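Local structure of dihydrofolate reductase (Enterococcus faecalis, 4M7V) at residues A[60-65]-A[78-83]; A[120-125]-A[164-169]; A[109-114]-A[135-140]. The protein probably reduces 7,8-dihydrofolate to tetrahydrofolate with NADPH, a key step of folate metabolism that feeds glycine, purine and DNA precursor synthesis. All coordinates share one frame; numbering follows the deposited sequence.

Contact 1. Residues A[60-65]-A[78-83]; sequences CRPLPN and QAEGVL. With RAR (5-(3,4-dimethoxy-5-{(1E)-3-oxo-3-[(1S)-1-propylphthalazin-2(1H)-yl]prop-1-en-1-yl}benzyl)pyrimidine-2,4-diamine), chain B.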
# COMPACT_ATOMS: atom_id res chain seq x y z
N CYS A 60 8.30 0.31 13.20
CA CYS A 60 9.24 -0.73 12.78
C CYS A 60 8.79 -2.14 13.16
O CYS A 60 9.59 -3.07 13.18
CB CYS A 60 10.63 -0.46 13.36
SG CYS A 60 11.40 1.05 12.75
N ARG A 61 7.50 -2.31 13.44
CA ARG A 61 6.98 -3.63 13.80
C ARG A 61 6.57 -4.36 12.53
O ARG A 61 5.73 -3.87 11.78
CB ARG A 61 5.79 -3.51 14.76
CG ARG A 61 6.02 -2.59 15.98
CD ARG A 61 7.13 -3.10 16.91
NE ARG A 61 8.45 -2.55 16.56
CZ ARG A 61 9.61 -3.03 17.00
NH1 ARG A 61 9.64 -4.09 17.80
NH2 ARG A 61 10.75 -2.46 16.62
N PRO A 62 7.16 -5.53 12.27
CA PRO A 62 6.69 -6.22 11.07
C PRO A 62 5.33 -6.85 11.34
O PRO A 62 5.04 -7.23 12.48
CB PRO A 62 7.77 -7.27 10.80
CG PRO A 62 8.37 -7.52 12.13
CD PRO A 62 8.30 -6.22 12.90
N LEU A 63 4.49 -6.92 10.31
CA LEU A 63 3.18 -7.52 10.48
C LEU A 63 3.37 -9.02 10.41
O LEU A 63 4.23 -9.49 9.67
CB LEU A 63 2.19 -7.05 9.41
CG LEU A 63 1.60 -5.64 9.50
CD1 LEU A 63 0.85 -5.33 8.20
CD2 LEU A 63 0.69 -5.48 10.71
N PRO A 64 2.57 -9.77 11.18
CA PRO A 64 2.67 -11.23 11.15
C PRO A 64 2.10 -11.86 9.87
O PRO A 64 1.22 -11.29 9.24
CB PRO A 64 1.87 -11.65 12.39
CG PRO A 64 0.89 -10.56 12.58
CD PRO A 64 1.56 -9.30 12.14
N ASN A 65 2.63 -13.01 9.49
CA ASN A 65 2.08 -13.87 8.44
C ASN A 65 2.28 -13.33 7.04
O ASN A 65 1.52 -13.67 6.12
CB ASN A 65 0.59 -14.12 8.66
CG ASN A 65 0.29 -14.66 10.03
OD1 ASN A 65 1.01 -15.51 10.54
ND2 ASN A 65 -0.76 -14.14 10.65
N GLN A 78 19.07 -1.46 9.46
CA GLN A 78 18.56 -2.79 9.82
C GLN A 78 17.45 -2.66 10.82
O GLN A 78 17.38 -1.69 11.58
CB GLN A 78 19.67 -3.69 10.37
CG GLN A 78 20.44 -4.47 9.29
CD GLN A 78 19.51 -5.19 8.32
OE1 GLN A 78 18.41 -5.63 8.69
NE2 GLN A 78 19.95 -5.32 7.06
N ALA A 79 16.55 -3.63 10.82
CA ALA A 79 15.41 -3.55 11.70
C ALA A 79 14.84 -4.92 12.00
O ALA A 79 15.32 -5.93 11.49
CB ALA A 79 14.33 -2.65 11.10
N GLU A 80 13.80 -4.90 12.82
CA GLU A 80 13.16 -6.11 13.33
C GLU A 80 12.51 -6.96 12.24
O GLU A 80 11.41 -6.64 11.79
CB GLU A 80 12.10 -5.75 14.39
CG GLU A 80 11.55 -6.94 15.17
CD GLU A 80 12.64 -7.72 15.90
OE1 GLU A 80 13.10 -7.27 16.98
OE2 GLU A 80 13.05 -8.79 15.38
N GLY A 81 13.20 -8.02 11.81
CA GLY A 81 12.58 -9.09 11.05
C GLY A 81 11.92 -8.74 9.73
O GLY A 81 10.80 -9.16 9.45
N VAL A 82 12.61 -7.96 8.90
CA VAL A 82 12.11 -7.62 7.59
C VAL A 82 13.26 -7.78 6.64
O VAL A 82 14.41 -7.71 7.05
CB VAL A 82 11.57 -6.15 7.53
CG1 VAL A 82 10.39 -5.95 8.47
CG2 VAL A 82 12.67 -5.15 7.83
N LEU A 83 12.97 -8.00 5.37
CA LEU A 83 13.99 -7.85 4.35
C LEU A 83 14.28 -6.36 4.21
O LEU A 83 13.38 -5.54 4.36
CB LEU A 83 13.52 -8.46 3.03
CG LEU A 83 13.15 -9.94 3.09
CD1 LEU A 83 12.86 -10.52 1.72
CD2 LEU A 83 14.29 -10.72 3.74
N01 RAR B . -1.01 0.63 2.38
C02 RAR B . -2.19 0.67 3.18
C03 RAR B . -2.11 0.92 4.50
C04 RAR B . -0.77 1.13 5.12
C05 RAR B . -0.77 0.96 6.60
C06 RAR B . -0.43 2.04 7.45
C07 RAR B . -0.41 1.87 8.81
O08 RAR B . -0.05 2.91 9.64
C09 RAR B . 0.66 3.97 9.11
C10 RAR B . -0.76 0.55 9.39
O11 RAR B . -0.78 0.39 10.75
C12 RAR B . -1.73 1.07 11.48
C13 RAR B . -1.09 -0.50 8.57
C14 RAR B . -1.35 -1.86 9.13
C15 RAR B . -2.42 -2.08 9.93
C16 RAR B . -2.31 -3.03 11.05
N17 RAR B . -2.51 -4.42 10.76
N18 RAR B . -2.49 -4.85 9.36
C19 RAR B . -3.23 -6.09 9.07
C20 RAR B . -2.80 -5.37 11.84
C21 RAR B . -3.79 -5.03 12.91
C22 RAR B . -5.18 -5.51 12.72
C23 RAR B . -5.83 -5.20 11.41
C24 RAR B . -2.81 -6.83 11.41
C25 RAR B . -3.07 -7.16 10.13
C26 RAR B . -3.19 -8.53 9.78
C27 RAR B . -3.00 -9.54 10.76
C28 RAR B . -2.74 -9.19 12.10
C29 RAR B . -2.64 -7.88 12.46
O30 RAR B . -2.36 -2.60 12.20
C31 RAR B . -1.09 -0.31 7.18
C32 RAR B . -3.28 0.95 5.26
N33 RAR B . -4.50 0.72 4.67
C34 RAR B . -4.58 0.47 3.31
N35 RAR B . -5.84 0.26 2.70
N36 RAR B . -3.46 0.44 2.58
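At the rim of the inhibitor pocket, the proline-rich loop 60-65 leans through Pro62 on Glu80, Gly81 and Val82 of the loop that leads into the outermost strand 83-85. The pyrrolidine ring supplies most of the touching atoms. Its CG lies 3.2 Å from Glu80 O and its CB 3.8 Å from Gly81 O, so the ring rests on two successive carbonyl oxygens, while Pro62 CB also meets Val82 CG1 at 3.7 Å. No hydrogen bond joins the two loops. Both loops connect elements of the parallel part of the dihydrofolate reductase sheet: one follows helix 52-57 and enters strand 67-71, the other carries the chain on to strand 83-85, and Phe55 of that helix touches Cys60, Ala79 and Val82. Glu80 has CG anti to its backbone N (chi1 -169°), which brings CG within 4.0 Å of Pro62 CD; its CB borders Cys60 O. Arg61 bends at chi2 and chi3, returning NH2 to within 4.2 Å of Glu80 CB, and its NE is hydrogen-bonded to Gly59 O. Arg61 NH1 and Glu80 OE1 stay 4.8 Å apart, too far for a salt bridge, though the opposite charges may attract weakly. Further along the first loop, Leu63 CD2 approaches N17 of the bound inhibitor RAR at 3.4 Å, and Pro64 CG meets RAR C28 at 3.9 Å.

Contact 2. Residues A[120-125]-A[164-169]; sequences VLYRTM and YETYHR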
# COMPACT_ATOMS: atom_id res chain seq x y z
N VAL A 120 -2.33 -4.31 -10.47
CA VAL A 120 -3.59 -4.06 -9.80
C VAL A 120 -3.41 -2.92 -8.82
O VAL A 120 -2.34 -2.80 -8.20
CB VAL A 120 -4.10 -5.31 -9.05
CG1 VAL A 120 -5.43 -5.03 -8.38
CG2 VAL A 120 -4.22 -6.51 -10.00
N LEU A 121 -4.43 -2.06 -8.72
CA LEU A 121 -4.50 -1.06 -7.66
C LEU A 121 -5.68 -1.35 -6.74
O LEU A 121 -6.82 -1.53 -7.21
CB LEU A 121 -4.64 0.34 -8.24
CG LEU A 121 -3.54 0.80 -9.20
CD1 LEU A 121 -3.73 2.27 -9.57
CD2 LEU A 121 -2.16 0.56 -8.60
N TYR A 122 -5.40 -1.41 -5.44
CA TYR A 122 -6.46 -1.42 -4.43
C TYR A 122 -6.42 -0.13 -3.63
O TYR A 122 -5.42 0.19 -3.00
CB TYR A 122 -6.32 -2.58 -3.46
CG TYR A 122 -6.18 -3.94 -4.08
CD1 TYR A 122 -4.97 -4.61 -4.03
CD2 TYR A 122 -7.26 -4.57 -4.69
CE1 TYR A 122 -4.83 -5.86 -4.58
CE2 TYR A 122 -7.13 -5.83 -5.23
CZ TYR A 122 -5.91 -6.47 -5.17
OH TYR A 122 -5.75 -7.71 -5.71
N ARG A 123 -7.54 0.59 -3.62
CA ARG A 123 -7.62 1.84 -2.91
C ARG A 123 -8.85 1.87 -2.02
O ARG A 123 -9.96 1.48 -2.45
CB ARG A 123 -7.64 2.99 -3.90
CG ARG A 123 -8.06 4.31 -3.30
CD ARG A 123 -7.88 5.44 -4.30
NE ARG A 123 -9.05 5.66 -5.14
CZ ARG A 123 -9.27 6.79 -5.81
NH1 ARG A 123 -8.40 7.79 -5.70
NH2 ARG A 123 -10.37 6.94 -6.54
N THR A 124 -8.67 2.33 -0.78
CA THR A 124 -9.82 2.69 0.04
C THR A 124 -10.03 4.21 -0.05
O THR A 124 -9.20 4.98 0.39
CB THR A 124 -9.62 2.27 1.48
OG1 THR A 124 -9.35 0.87 1.52
CG2 THR A 124 -10.86 2.59 2.32
N MET A 125 -11.14 4.64 -0.64
CA MET A 125 -11.48 6.05 -0.64
C MET A 125 -12.31 6.37 0.60
O MET A 125 -13.38 5.84 0.79
CB MET A 125 -12.23 6.44 -1.93
CG MET A 125 -12.60 7.93 -2.06
SD MET A 125 -11.18 9.08 -2.24
CE MET A 125 -10.13 8.00 -3.13
N TYR A 164 -14.16 0.66 -1.38
CA TYR A 164 -13.00 -0.12 -1.79
C TYR A 164 -12.99 -0.27 -3.30
O TYR A 164 -13.89 -0.89 -3.88
CB TYR A 164 -12.98 -1.49 -1.12
CG TYR A 164 -13.17 -1.43 0.38
CD1 TYR A 164 -12.12 -1.09 1.21
CD2 TYR A 164 -14.41 -1.71 0.95
CE1 TYR A 164 -12.30 -1.03 2.59
CE2 TYR A 164 -14.59 -1.64 2.32
CZ TYR A 164 -13.53 -1.30 3.13
OH TYR A 164 -13.71 -1.22 4.48
N GLU A 165 -11.95 0.26 -3.94
CA GLU A 165 -11.85 0.26 -5.38
C GLU A 165 -10.67 -0.57 -5.87
O GLU A 165 -9.59 -0.56 -5.27
CB GLU A 165 -11.73 1.69 -5.88
CG GLU A 165 -12.77 2.60 -5.31
CD GLU A 165 -12.56 4.03 -5.68
OE1 GLU A 165 -13.53 4.82 -5.58
OE2 GLU A 165 -11.43 4.38 -6.08
N THR A 166 -10.90 -1.28 -6.98
CA THR A 166 -9.89 -2.10 -7.65
C THR A 166 -9.73 -1.65 -9.09
O THR A 166 -10.71 -1.53 -9.83
CB THR A 166 -10.27 -3.59 -7.62
OG1 THR A 166 -10.55 -3.98 -6.27
CG2 THR A 166 -9.15 -4.43 -8.17
N TYR A 167 -8.49 -1.37 -9.49
CA TYR A 167 -8.18 -1.02 -10.88
C TYR A 167 -7.25 -2.08 -11.48
O TYR A 167 -6.39 -2.63 -10.77
CB TYR A 167 -7.52 0.37 -10.99
CG TYR A 167 -8.31 1.52 -10.37
CD1 TYR A 167 -8.46 1.62 -8.98
CD2 TYR A 167 -8.88 2.51 -11.16
CE1 TYR A 167 -9.16 2.66 -8.42
CE2 TYR A 167 -9.59 3.56 -10.60
CZ TYR A 167 -9.72 3.63 -9.23
OH TYR A 167 -10.42 4.65 -8.65
N HIS A 168 -7.48 -2.39 -12.76
CA HIS A 168 -6.59 -3.20 -13.58
C HIS A 168 -6.06 -2.30 -14.69
O HIS A 168 -6.51 -1.15 -14.80
CB HIS A 168 -7.31 -4.40 -14.17
CG HIS A 168 -7.81 -5.39 -13.16
ND1 HIS A 168 -7.38 -5.39 -11.84
CD2 HIS A 168 -8.68 -6.42 -13.26
CE1 HIS A 168 -7.97 -6.38 -11.19
NE2 HIS A 168 -8.77 -7.02 -12.03
N ARG A 169 -5.12 -2.78 -15.49
CA ARG A 169 -4.56 -1.95 -16.56
C ARG A 169 -5.28 -2.07 -17.91
O ARG A 169 -5.87 -3.10 -18.22
CB ARG A 169 -3.07 -2.27 -16.77
CG ARG A 169 -2.19 -1.96 -15.57
CD ARG A 169 -0.73 -2.09 -15.90
NE ARG A 169 -0.14 -0.89 -16.49
CZ ARG A 169 0.74 -0.13 -15.85
NH1 ARG A 169 1.10 -0.45 -14.62
NH2 ARG A 169 1.26 0.95 -16.44
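Leu121 and Tyr167 form one hydrogen-bonded pair of two antiparallel strands, and Arg123 with Glu165 forms the next. Each pair exchanges both backbone N-H groups and carbonyls: Leu121 N gives to Tyr167 O at 2.9 Å, and Glu165 N reaches Arg123 O at 2.8 Å in an almost straight bond (178°). The non-hydrogen-bonded residues between add CA-H...O contacts, such as Thr166 CA to Leu121 O at 3.2 Å. Tyr122 and Thr124 turn their backbones to strand 10-16 on the other side, so strand 120-126 joins the parallel part of the dihydrofolate reductase sheet to its antiparallel edge.

On the face of Leu121, Arg123, Glu165 and Tyr167, the charged side chains of Arg123 and Glu165 run alongside each other. Arg123 presents NE and NH2 side-on, both to Glu165 OE2, at 2.9 and 2.8 Å. That oxygen lies in the guanidinium plane; it receives NH2 through its syn lone pair but NE from above the carboxylate plane, the two planes being 46° apart. Tyr167 OH donates a third bond to OE2 at 2.8 Å, from the other side of the carboxylate plane than NE. Met125 CE lies over one guanidinium face, and Arg123 NH1 has a weak bond to Gln16.

On the other face, that of Val120, Tyr122, Thr124, Tyr164, Thr166 and His168, Thr124 OG1 borders the Tyr164 ring edge, 3.4 Å from CD1, yet its hydrogen bond goes to Asp35, which also binds RAR. Val120 CG1 lies over one Tyr122 face, toward its rim. With three donors on one oxygen, the buried Glu165 carboxylate is probably held as an anion, its charge balanced by Arg123.

Contact 3. Residues A[109-114]-A[135-140]; sequences VVFKEL and FFPEID. With NAP (NADP nicotinamide-adenine-dinucleotide phosphate), chain C.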
# COMPACT_ATOMS: atom_id res chain seq x y z
N VAL A 109 6.51 8.31 -2.12
CA VAL A 109 7.65 8.04 -3.02
C VAL A 109 7.64 6.62 -3.63
O VAL A 109 7.80 6.45 -4.84
CB VAL A 109 9.00 8.22 -2.27
CG1 VAL A 109 10.18 7.70 -3.10
CG2 VAL A 109 9.20 9.68 -1.92
N VAL A 110 7.44 5.62 -2.78
CA VAL A 110 7.41 4.24 -3.22
C VAL A 110 6.26 4.00 -4.20
O VAL A 110 6.45 3.37 -5.24
CB VAL A 110 7.30 3.28 -2.02
CG1 VAL A 110 7.27 1.81 -2.50
CG2 VAL A 110 8.45 3.50 -1.06
N PHE A 111 5.08 4.51 -3.86
CA PHE A 111 3.94 4.42 -4.77
C PHE A 111 4.28 4.99 -6.17
O PHE A 111 4.13 4.32 -7.19
CB PHE A 111 2.73 5.15 -4.18
CG PHE A 111 2.00 4.38 -3.11
CD1 PHE A 111 1.83 3.00 -3.21
CD2 PHE A 111 1.47 5.04 -2.01
CE1 PHE A 111 1.13 2.29 -2.21
CE2 PHE A 111 0.79 4.36 -1.02
CZ PHE A 111 0.62 2.98 -1.12
N LYS A 112 4.75 6.24 -6.19
CA LYS A 112 5.07 6.91 -7.45
C LYS A 112 6.03 6.12 -8.34
O LYS A 112 5.85 6.04 -9.56
CB LYS A 112 5.66 8.28 -7.17
CG LYS A 112 5.74 9.14 -8.40
CD LYS A 112 6.09 10.58 -8.06
CE LYS A 112 5.68 11.51 -9.20
NZ LYS A 112 6.22 12.87 -8.98
N GLU A 113 7.05 5.51 -7.75
CA GLU A 113 8.07 4.89 -8.58
C GLU A 113 7.73 3.44 -8.89
O GLU A 113 8.22 2.91 -9.87
CB GLU A 113 9.45 5.00 -7.91
CG GLU A 113 9.58 4.25 -6.60
CD GLU A 113 10.66 4.83 -5.67
OE1 GLU A 113 11.68 5.41 -6.13
OE2 GLU A 113 10.47 4.70 -4.45
N LEU A 114 6.87 2.81 -8.11
CA LEU A 114 6.59 1.39 -8.35
C LEU A 114 5.24 1.08 -9.01
O LEU A 114 5.06 0.04 -9.65
CB LEU A 114 6.70 0.61 -7.04
CG LEU A 114 8.10 0.03 -6.91
CD1 LEU A 114 8.37 -0.45 -5.51
CD2 LEU A 114 8.28 -1.10 -7.92
N PHE A 135 0.69 12.84 0.89
CA PHE A 135 -0.39 12.68 -0.07
C PHE A 135 -0.07 11.56 -1.04
O PHE A 135 1.09 11.30 -1.34
CB PHE A 135 -0.64 13.98 -0.84
CG PHE A 135 -1.01 15.13 0.04
CD1 PHE A 135 -0.03 15.86 0.70
CD2 PHE A 135 -2.34 15.48 0.22
CE1 PHE A 135 -0.37 16.92 1.54
CE2 PHE A 135 -2.69 16.55 1.06
CZ PHE A 135 -1.70 17.27 1.72
N PHE A 136 -1.11 10.89 -1.54
CA PHE A 136 -0.90 9.93 -2.60
C PHE A 136 -0.32 10.73 -3.77
O PHE A 136 -0.76 11.85 -4.03
CB PHE A 136 -2.19 9.21 -2.98
CG PHE A 136 -2.00 8.14 -4.00
CD1 PHE A 136 -1.46 6.90 -3.63
CD2 PHE A 136 -2.30 8.37 -5.33
CE1 PHE A 136 -1.26 5.91 -4.57
CE2 PHE A 136 -2.10 7.39 -6.29
CZ PHE A 136 -1.58 6.15 -5.91
N PRO A 137 0.67 10.16 -4.46
CA PRO A 137 1.33 10.99 -5.47
C PRO A 137 0.48 11.15 -6.72
O PRO A 137 -0.53 10.47 -6.89
CB PRO A 137 2.60 10.20 -5.78
CG PRO A 137 2.17 8.78 -5.62
CD PRO A 137 1.23 8.80 -4.42
N GLU A 138 0.89 12.06 -7.58
CA GLU A 138 0.29 12.20 -8.89
C GLU A 138 0.81 11.06 -9.74
O GLU A 138 2.02 10.85 -9.85
CB GLU A 138 0.62 13.55 -9.49
CG GLU A 138 0.00 13.78 -10.84
CD GLU A 138 0.45 15.10 -11.46
OE1 GLU A 138 1.57 15.57 -11.12
OE2 GLU A 138 -0.32 15.65 -12.27
N ILE A 139 -0.09 10.27 -10.30
CA ILE A 139 0.31 9.15 -11.12
C ILE A 139 -0.35 9.24 -12.48
O ILE A 139 -1.16 10.12 -12.74
CB ILE A 139 -0.07 7.79 -10.50
CG1 ILE A 139 -1.58 7.58 -10.57
CG2 ILE A 139 0.46 7.67 -9.06
CD1 ILE A 139 -2.03 6.20 -10.22
N ASP A 140 -0.01 8.31 -13.34
CA ASP A 140 -0.65 8.25 -14.64
C ASP A 140 -1.87 7.33 -14.61
O ASP A 140 -1.76 6.11 -14.77
CB ASP A 140 0.36 7.79 -15.70
CG ASP A 140 -0.26 7.65 -17.06
OD1 ASP A 140 -1.25 8.34 -17.35
OD2 ASP A 140 0.25 6.82 -17.84
PA NAP C . 7.95 6.44 2.12
O1A NAP C . 7.69 6.18 0.62
O2A NAP C . 7.14 5.54 3.00
O5B NAP C . 9.45 6.15 2.41
C5B NAP C . 10.39 7.01 1.86
C4B NAP C . 11.76 6.43 1.87
O4B NAP C . 11.90 5.06 1.30
C3B NAP C . 12.93 7.24 1.37
O3B NAP C . 13.28 8.41 1.97
C2B NAP C . 13.94 6.18 1.25
O2B NAP C . 14.58 5.75 2.38
C1B NAP C . 13.12 5.19 0.47
N9A NAP C . 13.12 4.76 -0.88
C8A NAP C . 12.16 5.04 -1.75
N7A NAP C . 12.62 4.60 -3.03
C5A NAP C . 13.90 4.08 -2.87
C6A NAP C . 14.77 3.54 -3.80
N6A NAP C . 14.35 3.47 -5.18
N1A NAP C . 15.95 3.11 -3.39
C2A NAP C . 16.32 3.19 -2.07
N3A NAP C . 15.44 3.74 -1.14
C4A NAP C . 14.25 4.17 -1.57
O3 NAP C . 7.73 7.95 2.52
PN NAP C . 6.70 8.93 1.83
O1N NAP C . 7.18 9.25 0.38
O2N NAP C . 5.30 8.36 1.82
O5D NAP C . 6.70 10.22 2.74
C5D NAP C . 6.74 10.01 4.12
C4D NAP C . 7.52 11.01 4.93
O4D NAP C . 7.91 12.28 4.29
C3D NAP C . 7.07 11.37 6.33
O3D NAP C . 7.87 11.04 7.40
C2D NAP C . 6.57 12.76 6.23
O2D NAP C . 6.45 13.52 7.38
C1D NAP C . 7.29 13.36 5.04
N1N NAP C . 6.93 14.56 4.33
C2N NAP C . 6.92 15.91 4.85
C3N NAP C . 6.38 17.07 4.00
C7N NAP C . 6.83 18.42 4.39
O7N NAP C . 7.99 18.56 4.76
N7N NAP C . 5.85 19.37 4.78
C4N NAP C . 5.74 16.83 2.62
C5N NAP C . 5.62 15.33 2.23
C6N NAP C . 6.16 14.23 3.16
P2B NAP C . 15.86 6.53 2.81
O1X NAP C . 15.45 7.98 3.21
O2X NAP C . 16.46 5.80 4.05
O3X NAP C . 16.80 6.53 1.62
O HOH W 1 3.41 13.48 -7.45
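Phe111 packs against Phe136 and Pro137 in the apolar part of this contact, where helix 108-114 of the NADP(H) site backs onto the loop after strand 134-135. Phe111 CB meets Pro137 CG at 3.9 Å. The Phe111 and Phe136 rings incline at 48°, with Phe136 CE1 over one face of Phe111; CG of Phe136 stands anti to the backbone N (chi1 -176°), which carries the ring across to Phe111. Phe136 also stacks on Trp14, whose ring Phe111 meets too. Pro137 CG lies 3.7 Å from Lys112 N, and the extended Lys112 chain slides past the proline until CE comes within 3.8 Å of Glu138 O.

One water bridges the segments, accepting from Glu138 N at 2.9 Å and weakly from Lys112 NZ.

Towards the cofactor, Val109 N gives O1N of the bound NADP a nearly straight bond (2.8 Å, 173°). Ser108 N is also hydrogen-bonded to the cofactor. Val110 N reaches O1A only weakly, and the adenine N6A bonds weakly to Glu113 OE1. Backbone N-H groups at the helix start thus meet the pyrophosphate, whose negative charge the helix dipole would probably favour.

Contact 2 is the most buried of the three, a strand pair inside the main sheet, whereas contacts 1 and 3 are surface meetings that involve loops and have no direct hydrogen bond between their segments. Each of those two relies on a proline, set on carbonyl oxygens in contact 1 and against a helix in contact 3. Charge is paired directly in contact 2 and held apart in contact 1; in contact 3 backbone N-H groups, rather than paired side-chain charges, meet the cofactor. Contacts 1 and 2 lie on opposite sides of the chain's centre, yet both reach the inhibitor. Contacts 2 and 3 are neighbours, nearest atoms about 4 Å apart, helix 108-114 leading to strand 120-126.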